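Local coordinates for glucan-binding protein C, GbpC (Streptococcus mutans UA159, PDB 5UQZ) that probably binds glucan at the cell surface and mediates both sucrose-independent and sucrose-dependent adherence of the bacterium, at residues Asp137-Ser142 and Ser150-Asn155. Numbering follows the deposited sequence.
Sequences DNIVNS and SKVKIN
I139 lays its CG1 branch against the backbone of S150 and K151, where two antiparallel neighbours of the beta-supersandwich in the glucan-binding protein C domain part company: strand 132-137 runs out into a loop beside the S150-V152 part of the partner chain. The chi1 of -52° puts CG1 beside the backbone N and anti to the carbonyl carbon. From there CG1 lies 3.7 Å from S150 O and 3.8 Å from K151 N, packing over the peptide that joins the two residues. The small S150 meets I139 through its backbone, while its OG hydrogen-bonds to D205 O. CD1 of I139 then reaches the CG2 methyl of V152 at 4.4 Å, a light apolar touch. Branched aliphatic side chains suit this buried side, and V152 carries the packing on to I201 of strand 194-204.

D137 and K151 lie alongside each other, CA atoms 4.6 Å apart, with both side chains on the same face of the sheet. D137 OD1 forms a salt bridge with K73 on the adjoining strand. The K151 ammonium stays well short of the carboxylate; this lysine makes a cation-pi contact with Y204. Long, flexible and charged, it suits the partly exposed surface. The backbone of N138 has positive phi and psi, a conformation asparagine tolerates comparatively well, and its CB is directed away from segment 150-155. Across the parted backbones a single water bridges the gap, accepting from I139 N at 3.0 Å and donating to S150 O at 2.8 Å.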
ATOM      1  N   ASP A 137      13.791   7.982 -16.168  1.00  6.86           N
ATOM      2  CA  ASP A 137      13.865   9.353 -16.639  1.00  9.29           C
ATOM      3  C   ASP A 137      12.612   9.707 -17.408  1.00  7.38           C
ATOM      4  O   ASP A 137      11.656   8.942 -17.422  1.00  8.44           O
ATOM      5  CB  ASP A 137      15.205   9.770 -17.211  1.00 13.80           C
ATOM      6  CG  ASP A 137      15.548   8.988 -18.401  1.00 16.68           C
ATOM      7  OD1 ASP A 137      14.755   8.194 -18.848  1.00 15.68           O
ATOM      8  OD2 ASP A 137      16.621   9.203 -18.966  1.00 29.90           O
ATOM      9  N   ASN A 138      12.594  10.905 -18.006  1.00  7.60           N
ATOM     10  CA  ASN A 138      11.347  11.577 -18.403  1.00  7.75           C
ATOM     11  C   ASN A 138      10.465  11.840 -17.174  1.00  7.02           C
ATOM     12  O   ASN A 138       9.334  11.359 -17.058  1.00  7.53           O
ATOM     13  CB  ASN A 138      10.575  10.857 -19.523  1.00  8.20           C
ATOM     14  CG  ASN A 138       9.742  11.826 -20.321  1.00  8.29           C
ATOM     15  OD1 ASN A 138       9.757  13.014 -20.087  1.00 11.58           O
ATOM     16  ND2 ASN A 138       9.168  11.354 -21.397  1.00 12.20           N
ATOM     17  N   ILE A 139      11.044  12.624 -16.247  1.00  8.04           N
ATOM     18  CA  ILE A 139      10.415  13.005 -14.967  1.00  7.39           C
ATOM     19  C   ILE A 139       9.931  14.429 -15.165  1.00  7.49           C
ATOM     20  O   ILE A 139      10.726  15.345 -15.460  1.00  8.56           O
ATOM     21  CB  ILE A 139      11.430  12.928 -13.823  1.00  7.64           C
ATOM     22  CG1 ILE A 139      12.147  11.566 -13.778  1.00  8.83           C
ATOM     23  CG2 ILE A 139      10.727  13.229 -12.510  1.00  8.55           C
ATOM     24  CD1 ILE A 139      11.259  10.363 -13.722  1.00 10.07           C
ATOM     25  N   VAL A 140       8.597  14.606 -15.046  1.00  7.93           N
ATOM     26  CA  VAL A 140       7.974  15.839 -15.506  1.00  8.75           C
ATOM     27  C   VAL A 140       7.272  16.618 -14.419  1.00  8.86           C
ATOM     28  O   VAL A 140       7.046  17.827 -14.621  1.00 10.71           O
ATOM     29  CB  VAL A 140       6.998  15.585 -16.685  1.00 10.47           C
ATOM     30  CG1 VAL A 140       7.690  14.857 -17.790  1.00 10.86           C
ATOM     31  CG2 VAL A 140       5.709  14.897 -16.265  1.00 12.36           C
ATOM     32  N   ASN A 141       6.939  16.002 -13.273  1.00  8.79           N
ATOM     33  CA  ASN A 141       6.065  16.611 -12.257  1.00 10.04           C
ATOM     34  C   ASN A 141       6.741  16.765 -10.917  1.00  9.92           C
ATOM     35  O   ASN A 141       6.028  17.135  -9.977  1.00 14.71           O
ATOM     36  CB  ASN A 141       4.827  15.733 -12.030  1.00 11.64           C
ATOM     37  CG  ASN A 141       3.944  15.680 -13.242  1.00 12.84           C
ATOM     38  OD1 ASN A 141       3.747  16.686 -13.912  1.00 14.05           O
ATOM     39  ND2 ASN A 141       3.420  14.484 -13.547  1.00 14.55           N
ATOM     40  N   SER A 142       7.997  16.388 -10.756  1.00  7.72           N
ATOM     41  CA  SER A 142       8.560  16.177  -9.435  1.00  6.84           C
ATOM     42  C   SER A 142       9.666  17.179  -9.110  1.00  6.41           C
ATOM     43  O   SER A 142      10.388  17.649 -10.002  1.00  7.46           O
ATOM     44  CB  SER A 142       9.079  14.739  -9.305  1.00  7.79           C
ATOM     45  OG  SER A 142       7.992  13.829  -9.404  1.00  9.55           O
ATOM     46  N   SER A 150      15.178  15.418 -12.476  1.00  7.07           N
ATOM     47  CA  SER A 150      15.338  15.010 -13.874  1.00  6.98           C
ATOM     48  C   SER A 150      15.382  13.507 -14.049  1.00  7.06           C
ATOM     49  O   SER A 150      15.198  13.029 -15.182  1.00  7.81           O
ATOM     50  CB  SER A 150      16.644  15.574 -14.423  1.00  8.47           C
ATOM     51  OG  SER A 150      17.755  14.968 -13.741  1.00  9.06           O
ATOM     52  N   LYS A 151      15.632  12.763 -12.991  1.00  6.35           N
ATOM     53  CA  LYS A 151      15.935  11.345 -13.087  1.00  6.35           C
ATOM     54  C   LYS A 151      15.861  10.798 -11.683  1.00  6.25           C
ATOM     55  O   LYS A 151      16.118  11.536 -10.713  1.00  6.63           O
ATOM     56  CB  LYS A 151      17.384  11.203 -13.661  1.00  8.61           C
ATOM     57  CG  LYS A 151      17.917   9.801 -13.750  1.00 11.15           C
ATOM     58  CD  LYS A 151      19.229   9.778 -14.511  1.00 13.66           C
ATOM     59  CE  LYS A 151      20.373  10.448 -13.821  1.00 18.57           C
ATOM     60  NZ  LYS A 151      21.646  10.241 -14.629  1.00 24.92           N
ATOM     61  N   VAL A 152      15.543   9.518 -11.565  1.00  6.38           N
ATOM     62  CA  VAL A 152      15.528   8.824 -10.290  1.00  6.56           C
ATOM     63  C   VAL A 152      16.284   7.523 -10.507  1.00  6.22           C
ATOM     64  O   VAL A 152      16.059   6.846 -11.508  1.00  7.62           O
ATOM     65  CB  VAL A 152      14.083   8.513  -9.794  1.00  7.47           C
ATOM     66  CG1 VAL A 152      14.096   7.934  -8.395  1.00  8.93           C
ATOM     67  CG2 VAL A 152      13.207   9.796  -9.850  1.00  8.47           C
ATOM     68  N   LYS A 153      17.127   7.138  -9.546  1.00  6.24           N
ATOM     69  CA  LYS A 153      17.709   5.805  -9.549  1.00  6.44           C
ATOM     70  C   LYS A 153      17.210   5.060  -8.324  1.00  6.00           C
ATOM     71  O   LYS A 153      17.257   5.608  -7.218  1.00  7.41           O
ATOM     72  CB  LYS A 153      19.242   5.838  -9.576  1.00  8.71           C
ATOM     73  CG  LYS A 153      19.864   4.444  -9.624  1.00 11.61           C
ATOM     74  CD  LYS A 153      21.346   4.474 -10.019  1.00 17.73           C
ATOM     75  CE  LYS A 153      22.247   5.113  -9.027  1.00 25.83           C
ATOM     76  NZ  LYS A 153      23.662   4.793  -9.433  1.00 34.66           N
ATOM     77  N   ILE A 154      16.726   3.837  -8.530  1.00  6.45           N
ATOM     78  CA  ILE A 154      16.339   2.988  -7.410  1.00  6.48           C
ATOM     79  C   ILE A 154      17.078   1.683  -7.542  1.00  7.10           C
ATOM     80  O   ILE A 154      16.969   0.991  -8.570  1.00  7.14           O
ATOM     81  CB  ILE A 154      14.807   2.776  -7.320  1.00  6.88           C
ATOM     82  CG1 ILE A 154      14.084   4.121  -7.355  1.00  7.69           C
ATOM     83  CG2 ILE A 154      14.503   1.982  -6.026  1.00  8.13           C
ATOM     84  CD1 ILE A 154      12.562   4.019  -7.214  1.00  8.94           C
ATOM     85  N   ASN A 155      17.826   1.316  -6.487  1.00  6.95           N
ATOM     86  CA  ASN A 155      18.439   0.008  -6.405  1.00  6.50           C
ATOM     87  C   ASN A 155      17.558  -0.888  -5.564  1.00  7.07           C
ATOM     88  O   ASN A 155      16.993  -0.447  -4.561  1.00  7.74           O
ATOM     89  CB  ASN A 155      19.820   0.140  -5.730  1.00  8.40           C
ATOM     90  CG  ASN A 155      20.799   0.886  -6.588  1.00  9.51           C
ATOM     91  OD1 ASN A 155      20.616   1.016  -7.803  1.00 10.84           O
ATOM     92  ND2 ASN A 155      21.806   1.466  -5.970  1.00 11.42           N
TER
HETATM   93  O   HOH W   1      13.571  13.594 -17.443  1.00 10.15           O